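Local coordinates for protein ribokinase (Cryptococcus neoformans var. grubii serotype A, PDB 6CW5) that probably phosphorylates D-ribose at O-5, using ATP and a divalent cation such as magnesium, to give D-ribose 5-phosphate, at residues A[70-75]-A[99-104]; A[13-18]-A[64-69]; A[179-184]-A[200-205]. All blocks are in the same frame, centred on the assembly; numbering follows the deposited sequence.

In the fold
Contacts 1 and 2 share strand 66-73 and touch where G70 CA lies 3.5 Å from R18 NH1, although their centres are 20 Å apart. Contact 2 pairs the N-terminal half of that strand with strand 15-18 in the nine-stranded main sheet; contact 1 joins its C-terminal end to the chain leading into strand 102-109, and so links the main sheet to the four-stranded lid sheet, which holds predicted substrate residues. Contact 3 packs helices 178-183 and 196-205; strand 191-195, between them in sequence, belongs to the same nine-stranded sheet. Its centre is 29 Å from that of contact 1 and 27 Å from that of contact 2. The contacts close one after another along the chain.

Contact 1 of 3, residues A[70-75]-A[99-104]; sequences GAIGDD and EVTGRA
OD1 of D75 takes two bonds from one residue, T101. T101 N reaches D75 OD1 at 2.9 Å on the syn lone pair, nearly straight at 166°, while T101 OG1 donates to D75 OD1 over 2.6 Å from above the carboxylate plane. OG1 is itself an acceptor: G73 N donates to T101 OG1 at 3.0 Å, so the hydroxyl accepts from G73 and donates to D75, tying both to T101. Its place beside its own backbone N (chi1 -57°) lets hydroxyl and amide face D75 together. The other carboxylate oxygen, D75 OD2, lies 3.8 Å from V100 CB and accepts from a water that also donates to T101 O. I72 runs side by side with T101, and I72 CB lies 3.6 Å from T101 OG1. G73, with no side chain, brings its CA within 3.4 Å of E99 O, a CA-H...O contact. Two further waters join E99 O to the N atoms of D74 and D75. T101 also packs against I23 of strand 22-29, predicted to bind substrate. Such contacts tie the end of a core strand to the connection into the four-stranded lid of the ribokinase fold.

Contact 2 of 3, residues A[13-18]-A[64-69]; sequences SRCLVR and GQVELD
V17 spreads its two methyls over the neighbouring strand, crossing both V66 and L68 obliquely. CG1, anti to the backbone N (chi1 -177°), points to L68, where V17 CG1 lies 3.7 Å from L68 CD1; the other branch goes to V66, with V17 CG2 3.6 Å from V66 CG2. C15 packs more loosely on V66, its CB 4.1 Å from V66 CG2. On the reverse face R18 crosses D69 with guanidinium and carboxylate planes only 27° apart. R18 CD lies 3.8 Å from D69 CG, but the bond of this arginine across the contact goes to the backbone: R18 NH1 donates to D69 O at 3.2 Å, from above the carbonyl plane. The polar ends have other partners, S151 for R18 NH2, and Y155 and K94 for the D69 carboxylate. L16 lies on the same face as R18, E67 and D69, its CD1 reaching obliquely to D69 CB. Between the faces, segments 13-18 and 64-69 run parallel and are joined by four backbone bonds: C15 N to Q65 O, E67 N to C15 O, V17 N to E67 O and D69 N to V17 O. Near the start of both segments R14 comes close to Q65 and E67, but R14 and E67 each have two conformers, and the details there are doubtful. On the face of C15, V66, V17 and L68 the contact is apolar and helix 51-61 packs on it through A56, V59 and A60; on the reverse face the buried D69 carboxylate, near R18 and bridged to K94, probably stays ionised.

Contact 3 of 3, residues A[179-184]-A[200-205]; sequences AQLREF and GDLLLA
L181 of helix 178-183 and A205 of helix 196-205 each bury 76 Å² in the other segment, in a helix-helix packing on the alpha/beta core of the PfkB kinase fold. The segments' axes cross at -83° and come within 9.4 Å, so the contact is compact: one leucine and one arginine lean on a single face of the other helix. Both L181 and A205 direct CB toward the partner. The two methyls of L181 divide the work. L181 CD1 touches A205 CB at 3.8 Å and lies 4.1 Å from D201 O, whereas L181 CD2 meets L202 CD1 at 3.9 Å, the two leucine side chains crossing at about a right angle. L181 CG itself stands anti to the carbonyl carbon, beside the backbone N (chi1 -65°). L181 also packs on L176, and L202 on L231 of helix 220-233. R182, with 41 Å² buried, lies beside this patch. R182 CD lies 3.4 Å from A205 O, at the end of helix 196-205; the R182 side chain also touches Y236. A179 N lies 3.5 Å above the guanidinium plane of R182, offset from its centre. Elsewhere on helix 178-183, Q180 NE2 hydrogen-bonds to T130 O of the second subunit, bringing the same helix to the dimer interface. The polar bond across the contact is made by R182 NH1, which donates to A205 O at 2.9 Å, in the guanidinium plane and on a carbonyl lone pair.

Contact 1 of 3, residues A[70-75]-A[99-104]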
ATOM      1  N   GLY A  70      -4.716   3.059  12.294  1.00 19.40           N
ATOM      2  CA  GLY A  70      -5.784   3.144  11.308  1.00 21.04           C
ATOM      3  C   GLY A  70      -6.373   4.540  11.324  1.00 20.41           C
ATOM      4  O   GLY A  70      -5.682   5.487  11.698  1.00 19.63           O
ATOM      5  N   ALA A  71      -7.638   4.692  10.935  1.00 19.34           N
ATOM      6  CA  ALA A  71      -8.190   6.036  10.862  1.00 16.25           C
ATOM      7  C   ALA A  71      -9.698   6.000  11.062  1.00 21.54           C
ATOM      8  O   ALA A  71     -10.376   5.052  10.653  1.00 20.74           O
ATOM      9  CB  ALA A  71      -7.868   6.697   9.523  1.00 18.58           C
ATOM     10  N   ILE A  72     -10.217   7.074  11.650  1.00 22.81           N
ATOM     11  CA  ILE A  72     -11.654   7.282  11.805  1.00 22.37           C
ATOM     12  C   ILE A  72     -11.981   8.692  11.335  1.00 24.72           C
ATOM     13  O   ILE A  72     -11.096   9.522  11.112  1.00 24.36           O
ATOM     14  CB  ILE A  72     -12.132   7.095  13.261  1.00 19.68           C
ATOM     15  CG1 ILE A  72     -11.372   8.064  14.184  1.00 26.91           C
ATOM     16  CG2 ILE A  72     -11.941   5.627  13.684  1.00 19.27           C
ATOM     17  CD1 ILE A  72     -11.997   8.188  15.587  1.00 27.09           C
ATOM     18  N   GLY A  73     -13.287   8.971  11.227  1.00 23.55           N
ATOM     19  CA  GLY A  73     -13.723  10.343  11.109  1.00 23.72           C
ATOM     20  C   GLY A  73     -14.106  10.922  12.460  1.00 27.78           C
ATOM     21  O   GLY A  73     -14.127  10.210  13.462  1.00 25.83           O
ATOM     22  N   ASP A  74     -14.414  12.227  12.458  1.00 27.18           N
ATOM     23  CA  ASP A  74     -14.917  12.891  13.661  1.00 35.29           C
ATOM     24  C   ASP A  74     -16.032  12.091  14.319  1.00 37.44           C
ATOM     25  O   ASP A  74     -16.137  12.048  15.550  1.00 33.30           O
ATOM     26  CB  ASP A  74     -15.444  14.287  13.317  1.00 44.68           C
ATOM     27  CG  ASP A  74     -14.375  15.352  13.344  1.00 56.64           C
ATOM     28  OD1 ASP A  74     -13.188  15.014  13.513  1.00 58.32           O
ATOM     29  OD2 ASP A  74     -14.733  16.544  13.203  1.00 64.21           O
ATOM     30  N   ASP A  75     -16.895  11.467  13.506  1.00 32.24           N
ATOM     31  CA  ASP A  75     -18.076  10.799  14.032  1.00 35.03           C
ATOM     32  C   ASP A  75     -17.748   9.500  14.751  1.00 30.57           C
ATOM     33  O   ASP A  75     -18.644   8.909  15.365  1.00 32.42           O
ATOM     34  CB  ASP A  75     -19.086  10.542  12.908  1.00 33.36           C
ATOM     35  CG  ASP A  75     -18.552   9.644  11.794  1.00 31.45           C
ATOM     36  OD1 ASP A  75     -17.335   9.324  11.725  1.00 29.89           O
ATOM     37  OD2 ASP A  75     -19.396   9.238  10.962  1.00 31.73           O
ATOM     38  N   GLU A  99     -13.972  13.371   6.601  1.00 39.78           N
ATOM     39  CA  GLU A  99     -14.145  11.958   6.276  1.00 35.48           C
ATOM     40  C   GLU A  99     -15.059  11.341   7.320  1.00 36.91           C
ATOM     41  O   GLU A  99     -15.178  11.851   8.431  1.00 33.04           O
ATOM     42  CB  GLU A  99     -12.815  11.199   6.244  1.00 38.89           C
ATOM     43  CG  GLU A  99     -12.928   9.761   5.763  1.00 40.18           C
ATOM     44  CD  GLU A  99     -13.674   9.612   4.445  1.00 42.43           C
ATOM     45  OE1 GLU A  99     -13.013   9.590   3.384  1.00 46.22           O
ATOM     46  OE2 GLU A  99     -14.922   9.511   4.454  1.00 41.70           O
ATOM     47  N   VAL A 100     -15.740  10.258   6.957  1.00 30.63           N
ATOM     48  CA  VAL A 100     -16.580   9.561   7.921  1.00 25.33           C
ATOM     49  C   VAL A 100     -15.889   8.268   8.323  1.00 24.94           C
ATOM     50  O   VAL A 100     -15.131   7.665   7.550  1.00 24.18           O
ATOM     51  CB  VAL A 100     -18.006   9.281   7.397  1.00 25.46           C
ATOM     52  CG1 VAL A 100     -18.776  10.596   7.198  1.00 34.20           C
ATOM     53  CG2 VAL A 100     -17.976   8.437   6.122  1.00 27.76           C
ATOM     54  N   THR A 101     -16.145   7.850   9.557  1.00 21.82           N
ATOM     55  CA  THR A 101     -15.730   6.527   9.994  1.00 20.99           C
ATOM     56  C   THR A 101     -16.340   5.465   9.081  1.00 22.97           C
ATOM     57  O   THR A 101     -17.481   5.600   8.619  1.00 22.71           O
ATOM     58  CB  THR A 101     -16.172   6.341  11.452  1.00 25.59           C
ATOM     59  OG1 THR A 101     -15.604   7.402  12.241  1.00 26.10           O
ATOM     60  CG2 THR A 101     -15.682   5.012  12.022  1.00 20.81           C
ATOM     61  N   GLY A 102     -15.571   4.407   8.809  1.00 19.93           N
ATOM     62  CA  GLY A 102     -16.107   3.308   8.040  1.00 19.43           C
ATOM     63  C   GLY A 102     -17.328   2.711   8.709  1.00 25.77           C
ATOM     64  O   GLY A 102     -17.540   2.821   9.925  1.00 23.19           O
ATOM     65  N   ARG A 103     -18.167   2.090   7.885  1.00 19.99           N
ATOM     66  CA  ARG A 103     -19.455   1.591   8.344  1.00 19.49           C
ATOM     67  C   ARG A 103     -19.637   0.150   7.906  1.00 22.69           C
ATOM     68  O   ARG A 103     -19.188  -0.240   6.819  1.00 23.37           O
ATOM     69  CB  ARG A 103     -20.595   2.453   7.793  1.00 22.24           C
ATOM     70  CG  ARG A 103     -20.522   3.901   8.278  1.00 29.98           C
ATOM     71  CD  ARG A 103     -21.414   4.768   7.470  1.00 34.42           C
ATOM     72  NE  ARG A 103     -22.791   4.314   7.602  1.00 27.55           N
ATOM     73  CZ  ARG A 103     -23.775   4.744   6.836  1.00 29.85           C
ATOM     74  NH1 ARG A 103     -23.527   5.653   5.899  1.00 33.01           N
ATOM     75  NH2 ARG A 103     -25.002   4.272   7.013  1.00 35.02           N
ATOM     76  N   ALA A 104     -20.262  -0.652   8.769  1.00 23.23           N
ATOM     77  CA  ALA A 104     -20.762  -1.963   8.359  1.00 26.95           C
ATOM     78  C   ALA A 104     -22.270  -1.913   8.443  1.00 28.86           C
ATOM     79  O   ALA A 104     -22.820  -1.688   9.522  1.00 26.59           O
ATOM     80  CB  ALA A 104     -20.225  -3.103   9.226  1.00 23.05           C
TER
HETATM   81  O   HOH W   1     -12.944   4.213  10.072  1.00 21.42           O
HETATM   82  O   HOH W   2     -13.924  13.995  10.508  1.00 32.76           O
HETATM   83  O   HOH W   3     -19.621   6.813   9.706  1.00 25.19           O
HETATM   84  O   HOH W   4     -17.023  12.434  10.641  1.00 32.61           O

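Contact 2 of 3, residues A[13-18]-A[64-69]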
ATOM      1  N   SER A  13       5.997  -8.575  25.237  1.00 37.12           N
ATOM      2  CA  SER A  13       5.148  -8.682  24.058  1.00 32.36           C
ATOM      3  C   SER A  13       4.255  -7.461  23.872  1.00 40.38           C
ATOM      4  O   SER A  13       3.676  -6.939  24.825  1.00 43.29           O
ATOM      5  CB  SER A  13       4.298  -9.948  24.145  1.00 50.92           C
ATOM      6  OG  SER A  13       5.127 -11.093  24.213  1.00 50.38           O
ATOM      7  N   ARG A  14       4.149  -7.008  22.623  1.00 27.81           N
ATOM      8  CA  ARG A  14       3.281  -5.890  22.285  0.53 28.57           C
ATOM      9  C   ARG A  14       2.770  -6.111  20.872  1.00 24.69           C
ATOM     10  O   ARG A  14       3.547  -6.441  19.973  1.00 26.29           O
ATOM     11  CB  ARG A  14       4.013  -4.540  22.400  0.53 30.49           C
ATOM     12  CG  ARG A  14       3.088  -3.324  22.174  0.53 32.90           C
ATOM     13  CD  ARG A  14       3.730  -2.006  22.614  0.53 38.33           C
ATOM     14  NE  ARG A  14       3.959  -1.981  24.055  0.53 44.96           N
ATOM     15  CZ  ARG A  14       3.175  -1.363  24.939  0.53 46.73           C
ATOM     16  NH1 ARG A  14       2.097  -0.690  24.546  0.53 39.73           N
ATOM     17  NH2 ARG A  14       3.478  -1.414  26.226  0.53 49.33           N
ATOM     18  N   CYS A  15       1.459  -5.951  20.691  1.00 25.45           N
ATOM     19  CA  CYS A  15       0.804  -6.226  19.421  1.00 24.12           C
ATOM     20  C   CYS A  15       0.427  -4.932  18.723  1.00 25.87           C
ATOM     21  O   CYS A  15      -0.160  -4.037  19.335  1.00 26.54           O
ATOM     22  CB  CYS A  15      -0.454  -7.063  19.631  1.00 26.40           C
ATOM     23  SG  CYS A  15      -1.281  -7.493  18.092  1.00 28.13           S
ATOM     24  N   LEU A  16       0.725  -4.847  17.438  1.00 21.79           N
ATOM     25  CA  LEU A  16       0.185  -3.780  16.611  1.00 18.27           C
ATOM     26  C   LEU A  16      -0.929  -4.372  15.764  1.00 20.92           C
ATOM     27  O   LEU A  16      -0.720  -5.405  15.101  1.00 21.93           O
ATOM     28  CB  LEU A  16       1.255  -3.178  15.706  1.00 19.47           C
ATOM     29  CG  LEU A  16       0.775  -2.111  14.718  1.00 21.11           C
ATOM     30  CD1 LEU A  16       0.275  -0.843  15.415  1.00 24.91           C
ATOM     31  CD2 LEU A  16       1.959  -1.803  13.807  1.00 26.64           C
ATOM     32  N   VAL A  17      -2.107  -3.771  15.841  1.00 20.17           N
ATOM     33  CA  VAL A  17      -3.219  -4.092  14.940  1.00 18.56           C
ATOM     34  C   VAL A  17      -3.249  -3.022  13.868  1.00 21.45           C
ATOM     35  O   VAL A  17      -3.499  -1.847  14.154  1.00 21.18           O
ATOM     36  CB  VAL A  17      -4.566  -4.165  15.677  1.00 19.59           C
ATOM     37  CG1 VAL A  17      -5.698  -4.576  14.701  1.00 20.19           C
ATOM     38  CG2 VAL A  17      -4.480  -5.128  16.874  1.00 22.62           C
ATOM     39  N   ARG A  18      -2.990  -3.408  12.624  1.00 18.72           N
ATOM     40  CA  ARG A  18      -3.128  -2.485  11.509  1.00 20.15           C
ATOM     41  C   ARG A  18      -4.444  -2.865  10.845  1.00 17.06           C
ATOM     42  O   ARG A  18      -4.543  -3.926  10.213  1.00 18.01           O
ATOM     43  CB  ARG A  18      -1.953  -2.588  10.544  1.00 21.78           C
ATOM     44  CG  ARG A  18      -2.128  -1.808   9.240  1.00 21.70           C
ATOM     45  CD  ARG A  18      -2.232  -0.291   9.422  1.00 18.41           C
ATOM     46  NE  ARG A  18      -2.514   0.336   8.124  1.00 17.48           N
ATOM     47  CZ  ARG A  18      -3.680   0.892   7.806  1.00 21.86           C
ATOM     48  NH1 ARG A  18      -4.647   1.000   8.717  1.00 17.74           N
ATOM     49  NH2 ARG A  18      -3.864   1.376   6.581  1.00 18.30           N
ATOM     50  N   GLY A  64      -3.389  -8.316  26.910  1.00 37.09           N
ATOM     51  CA  GLY A  64      -2.224  -7.996  26.104  1.00 40.56           C
ATOM     52  C   GLY A  64      -2.066  -6.503  25.859  1.00 38.30           C
ATOM     53  O   GLY A  64      -3.039  -5.761  25.812  1.00 35.36           O
ATOM     54  N   GLN A  65      -0.815  -6.068  25.723  1.00 34.40           N
ATOM     55  CA  GLN A  65      -0.524  -4.695  25.325  1.00 31.63           C
ATOM     56  C   GLN A  65      -0.754  -4.580  23.836  1.00 26.39           C
ATOM     57  O   GLN A  65      -0.163  -5.344  23.067  1.00 27.24           O
ATOM     58  CB  GLN A  65       0.919  -4.324  25.642  1.00 34.17           C
ATOM     59  CG  GLN A  65       1.257  -4.357  27.101  1.00 51.77           C
ATOM     60  CD  GLN A  65       0.897  -3.059  27.753  1.00 71.18           C
ATOM     61  OE1 GLN A  65       1.731  -2.159  27.850  1.00 86.55           O
ATOM     62  NE2 GLN A  65      -0.360  -2.930  28.178  1.00 71.24           N
ATOM     63  N   VAL A  66      -1.610  -3.647  23.414  1.00 23.44           N
ATOM     64  CA  VAL A  66      -1.967  -3.588  22.004  1.00 22.79           C
ATOM     65  C   VAL A  66      -2.164  -2.138  21.608  1.00 24.37           C
ATOM     66  O   VAL A  66      -2.591  -1.301  22.417  1.00 28.62           O
ATOM     67  CB  VAL A  66      -3.231  -4.436  21.708  1.00 25.45           C
ATOM     68  CG1 VAL A  66      -4.425  -3.967  22.583  1.00 26.74           C
ATOM     69  CG2 VAL A  66      -3.551  -4.411  20.238  1.00 24.70           C
ATOM     70  N   GLU A  67      -1.791  -1.836  20.373  1.00 22.93           N
ATOM     71  CA  GLU A  67      -1.960  -0.526  19.745  0.53 22.92           C
ATOM     72  C   GLU A  67      -2.694  -0.712  18.427  1.00 25.53           C
ATOM     73  O   GLU A  67      -2.440  -1.685  17.723  1.00 25.60           O
ATOM     74  CB  GLU A  67      -0.612   0.149  19.442  0.53 22.76           C
ATOM     75  CG  GLU A  67       0.271   0.430  20.643  0.53 28.27           C
ATOM     76  CD  GLU A  67       0.083   1.818  21.217  0.53 31.42           C
ATOM     77  OE1 GLU A  67      -0.399   2.736  20.505  0.53 34.84           O
ATOM     78  OE2 GLU A  67       0.424   1.986  22.404  0.53 35.36           O
ATOM     79  N   LEU A  68      -3.577   0.227  18.077  1.00 23.97           N
ATOM     80  CA  LEU A  68      -4.319   0.173  16.817  1.00 21.96           C
ATOM     81  C   LEU A  68      -3.846   1.285  15.883  1.00 23.75           C
ATOM     82  O   LEU A  68      -3.699   2.445  16.309  1.00 21.12           O
ATOM     83  CB  LEU A  68      -5.827   0.287  17.072  1.00 21.01           C
ATOM     84  CG  LEU A  68      -6.711   0.301  15.818  1.00 25.17           C
ATOM     85  CD1 LEU A  68      -6.609  -1.021  15.053  1.00 25.86           C
ATOM     86  CD2 LEU A  68      -8.181   0.599  16.199  1.00 30.01           C
ATOM     87  N   ASP A  69      -3.520   0.916  14.637  1.00 18.99           N
ATOM     88  CA  ASP A  69      -3.048   1.853  13.619  1.00 18.06           C
ATOM     89  C   ASP A  69      -4.115   1.894  12.521  1.00 22.57           C
ATOM     90  O   ASP A  69      -4.393   0.877  11.887  1.00 19.74           O
ATOM     91  CB  ASP A  69      -1.682   1.389  13.084  1.00 21.00           C
ATOM     92  CG  ASP A  69      -1.104   2.297  12.018  1.00 26.25           C
ATOM     93  OD1 ASP A  69      -1.849   3.020  11.335  1.00 24.53           O
ATOM     94  OD2 ASP A  69       0.110   2.230  11.813  1.00 27.82           O
TER
HETATM   95  O   HOH W   5       1.339  -7.911  26.309  1.00 40.24           O

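Contact 3 of 3, residues A[179-184]-A[200-205]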
ATOM      1  N   ALA A 179      -6.630 -13.845  -7.426  1.00 19.30           N
ATOM      2  CA  ALA A 179      -5.285 -13.442  -7.835  1.00 19.81           C
ATOM      3  C   ALA A 179      -4.512 -12.828  -6.666  1.00 21.14           C
ATOM      4  O   ALA A 179      -3.313 -13.082  -6.489  1.00 20.67           O
ATOM      5  CB  ALA A 179      -5.372 -12.466  -9.016  1.00 18.28           C
ATOM      6  N   GLN A 180      -5.181 -12.019  -5.853  1.00 16.70           N
ATOM      7  CA  GLN A 180      -4.509 -11.466  -4.682  1.00 16.37           C
ATOM      8  C   GLN A 180      -4.039 -12.568  -3.740  1.00 21.58           C
ATOM      9  O   GLN A 180      -2.944 -12.486  -3.186  1.00 18.15           O
ATOM     10  CB  GLN A 180      -5.450 -10.516  -3.950  1.00 14.05           C
ATOM     11  CG  GLN A 180      -5.654  -9.215  -4.705  1.00 18.61           C
ATOM     12  CD  GLN A 180      -6.798  -8.393  -4.152  1.00 19.53           C
ATOM     13  OE1 GLN A 180      -7.590  -8.855  -3.306  1.00 17.86           O
ATOM     14  NE2 GLN A 180      -6.883  -7.147  -4.609  1.00 18.77           N
ATOM     15  N   LEU A 181      -4.871 -13.589  -3.514  1.00 18.34           N
ATOM     16  CA  LEU A 181      -4.448 -14.702  -2.667  1.00 17.69           C
ATOM     17  C   LEU A 181      -3.224 -15.396  -3.254  1.00 20.63           C
ATOM     18  O   LEU A 181      -2.264 -15.707  -2.533  1.00 19.09           O
ATOM     19  CB  LEU A 181      -5.603 -15.708  -2.487  1.00 18.68           C
ATOM     20  CG  LEU A 181      -6.819 -15.147  -1.737  1.00 14.38           C
ATOM     21  CD1 LEU A 181      -7.977 -16.156  -1.915  1.00 16.60           C
ATOM     22  CD2 LEU A 181      -6.466 -14.973  -0.252  1.00 17.44           C
ATOM     23  N   ARG A 182      -3.220 -15.623  -4.568  1.00 16.78           N
ATOM     24  CA  ARG A 182      -2.089 -16.319  -5.174  1.00 18.37           C
ATOM     25  C   ARG A 182      -0.802 -15.517  -5.133  1.00 21.60           C
ATOM     26  O   ARG A 182       0.288 -16.112  -5.190  1.00 20.63           O
ATOM     27  CB  ARG A 182      -2.395 -16.685  -6.630  1.00 17.93           C
ATOM     28  CG  ARG A 182      -3.466 -17.737  -6.765  1.00 17.76           C
ATOM     29  CD  ARG A 182      -3.654 -18.146  -8.236  1.00 21.00           C
ATOM     30  NE  ARG A 182      -4.324 -17.130  -9.049  1.00 19.79           N
ATOM     31  CZ  ARG A 182      -5.632 -17.124  -9.292  1.00 20.56           C
ATOM     32  NH1 ARG A 182      -6.427 -18.053  -8.755  1.00 19.43           N
ATOM     33  NH2 ARG A 182      -6.152 -16.180 -10.058  1.00 19.95           N
ATOM     34  N   GLU A 183      -0.891 -14.198  -5.001  1.00 17.96           N
ATOM     35  CA  GLU A 183       0.305 -13.353  -5.012  1.00 17.55           C
ATOM     36  C   GLU A 183       0.691 -12.878  -3.623  1.00 22.31           C
ATOM     37  O   GLU A 183       1.687 -12.163  -3.482  1.00 22.04           O
ATOM     38  CB  GLU A 183       0.060 -12.140  -5.925  1.00 19.72           C
ATOM     39  CG  GLU A 183       0.004 -12.563  -7.404  1.00 24.30           C
ATOM     40  CD  GLU A 183      -0.802 -11.620  -8.270  1.00 43.52           C
ATOM     41  OE1 GLU A 183      -0.831 -10.411  -7.958  1.00 44.31           O
ATOM     42  OE2 GLU A 183      -1.415 -12.107  -9.254  1.00 44.54           O
ATOM     43  N   PHE A 184      -0.103 -13.231  -2.620  1.00 17.78           N
ATOM     44  CA  PHE A 184       0.119 -12.777  -1.255  1.00 17.56           C
ATOM     45  C   PHE A 184       1.427 -13.340  -0.699  1.00 19.63           C
ATOM     46  O   PHE A 184       1.796 -14.491  -0.990  1.00 20.51           O
ATOM     47  CB  PHE A 184      -1.090 -13.203  -0.423  1.00 16.76           C
ATOM     48  CG  PHE A 184      -1.217 -12.514   0.903  1.00 19.54           C
ATOM     49  CD1 PHE A 184      -1.921 -11.313   1.015  1.00 19.97           C
ATOM     50  CD2 PHE A 184      -0.694 -13.101   2.043  1.00 14.33           C
ATOM     51  CE1 PHE A 184      -2.066 -10.684   2.242  1.00 20.05           C
ATOM     52  CE2 PHE A 184      -0.850 -12.486   3.297  1.00 19.34           C
ATOM     53  CZ  PHE A 184      -1.527 -11.275   3.387  1.00 19.31           C
ATOM     54  N   GLY A 200     -11.830 -22.846   2.283  1.00 20.58           N
ATOM     55  CA  GLY A 200     -12.186 -23.259   0.927  1.00 21.00           C
ATOM     56  C   GLY A 200     -11.871 -22.199  -0.118  1.00 21.45           C
ATOM     57  O   GLY A 200     -11.481 -22.519  -1.248  1.00 22.37           O
ATOM     58  N   ASP A 201     -12.058 -20.923   0.226  1.00 23.10           N
ATOM     59  CA  ASP A 201     -11.730 -19.857  -0.727  1.00 20.95           C
ATOM     60  C   ASP A 201     -10.263 -19.918  -1.115  1.00 21.05           C
ATOM     61  O   ASP A 201      -9.914 -19.756  -2.285  1.00 20.48           O
ATOM     62  CB  ASP A 201     -12.042 -18.468  -0.151  1.00 20.53           C
ATOM     63  CG  ASP A 201     -13.518 -18.181  -0.043  1.00 31.06           C
ATOM     64  OD1 ASP A 201     -14.304 -18.718  -0.850  1.00 30.44           O
ATOM     65  OD2 ASP A 201     -13.878 -17.390   0.857  1.00 25.91           O
ATOM     66  N   LEU A 202      -9.377 -20.106  -0.135  1.00 19.60           N
ATOM     67  CA  LEU A 202      -7.960 -20.207  -0.473  1.00 19.79           C
ATOM     68  C   LEU A 202      -7.693 -21.441  -1.326  1.00 23.52           C
ATOM     69  O   LEU A 202      -6.985 -21.378  -2.341  1.00 20.47           O
ATOM     70  CB  LEU A 202      -7.106 -20.259   0.791  1.00 19.28           C
ATOM     71  CG  LEU A 202      -6.565 -18.895   1.247  1.00 21.72           C
ATOM     72  CD1 LEU A 202      -7.711 -18.021   1.777  1.00 22.60           C
ATOM     73  CD2 LEU A 202      -5.501 -19.161   2.320  1.00 24.28           C
ATOM     74  N   LEU A 203      -8.209 -22.593  -0.892  1.00 19.48           N
ATOM     75  CA  LEU A 203      -7.955 -23.812  -1.653  1.00 18.58           C
ATOM     76  C   LEU A 203      -8.441 -23.664  -3.088  1.00 20.62           C
ATOM     77  O   LEU A 203      -7.755 -24.081  -4.026  1.00 21.09           O
ATOM     78  CB  LEU A 203      -8.630 -25.010  -0.966  1.00 22.37           C
ATOM     79  CG  LEU A 203      -7.848 -25.487   0.261  1.00 23.02           C
ATOM     80  CD1 LEU A 203      -8.728 -26.378   1.102  1.00 21.97           C
ATOM     81  CD2 LEU A 203      -6.565 -26.244  -0.146  1.00 22.02           C
ATOM     82  N   LEU A 204      -9.625 -23.060  -3.275  1.00 20.28           N
ATOM     83  CA  LEU A 204     -10.159 -22.871  -4.621  1.00 18.25           C
ATOM     84  C   LEU A 204      -9.275 -21.933  -5.430  1.00 20.05           C
ATOM     85  O   LEU A 204      -9.038 -22.164  -6.617  1.00 22.10           O
ATOM     86  CB  LEU A 204     -11.582 -22.306  -4.570  1.00 24.71           C
ATOM     87  CG  LEU A 204     -12.738 -23.259  -4.275  1.00 33.67           C
ATOM     88  CD1 LEU A 204     -14.043 -22.476  -4.125  1.00 34.72           C
ATOM     89  CD2 LEU A 204     -12.848 -24.286  -5.381  1.00 34.52           C
ATOM     90  N   ALA A 205      -8.790 -20.853  -4.806  1.00 20.60           N
ATOM     91  CA  ALA A 205      -7.929 -19.931  -5.538  1.00 20.63           C
ATOM     92  C   ALA A 205      -6.606 -20.592  -5.894  1.00 20.04           C
ATOM     93  O   ALA A 205      -5.942 -20.167  -6.850  1.00 22.44           O
ATOM     94  CB  ALA A 205      -7.696 -18.653  -4.710  1.00 17.53           C
TER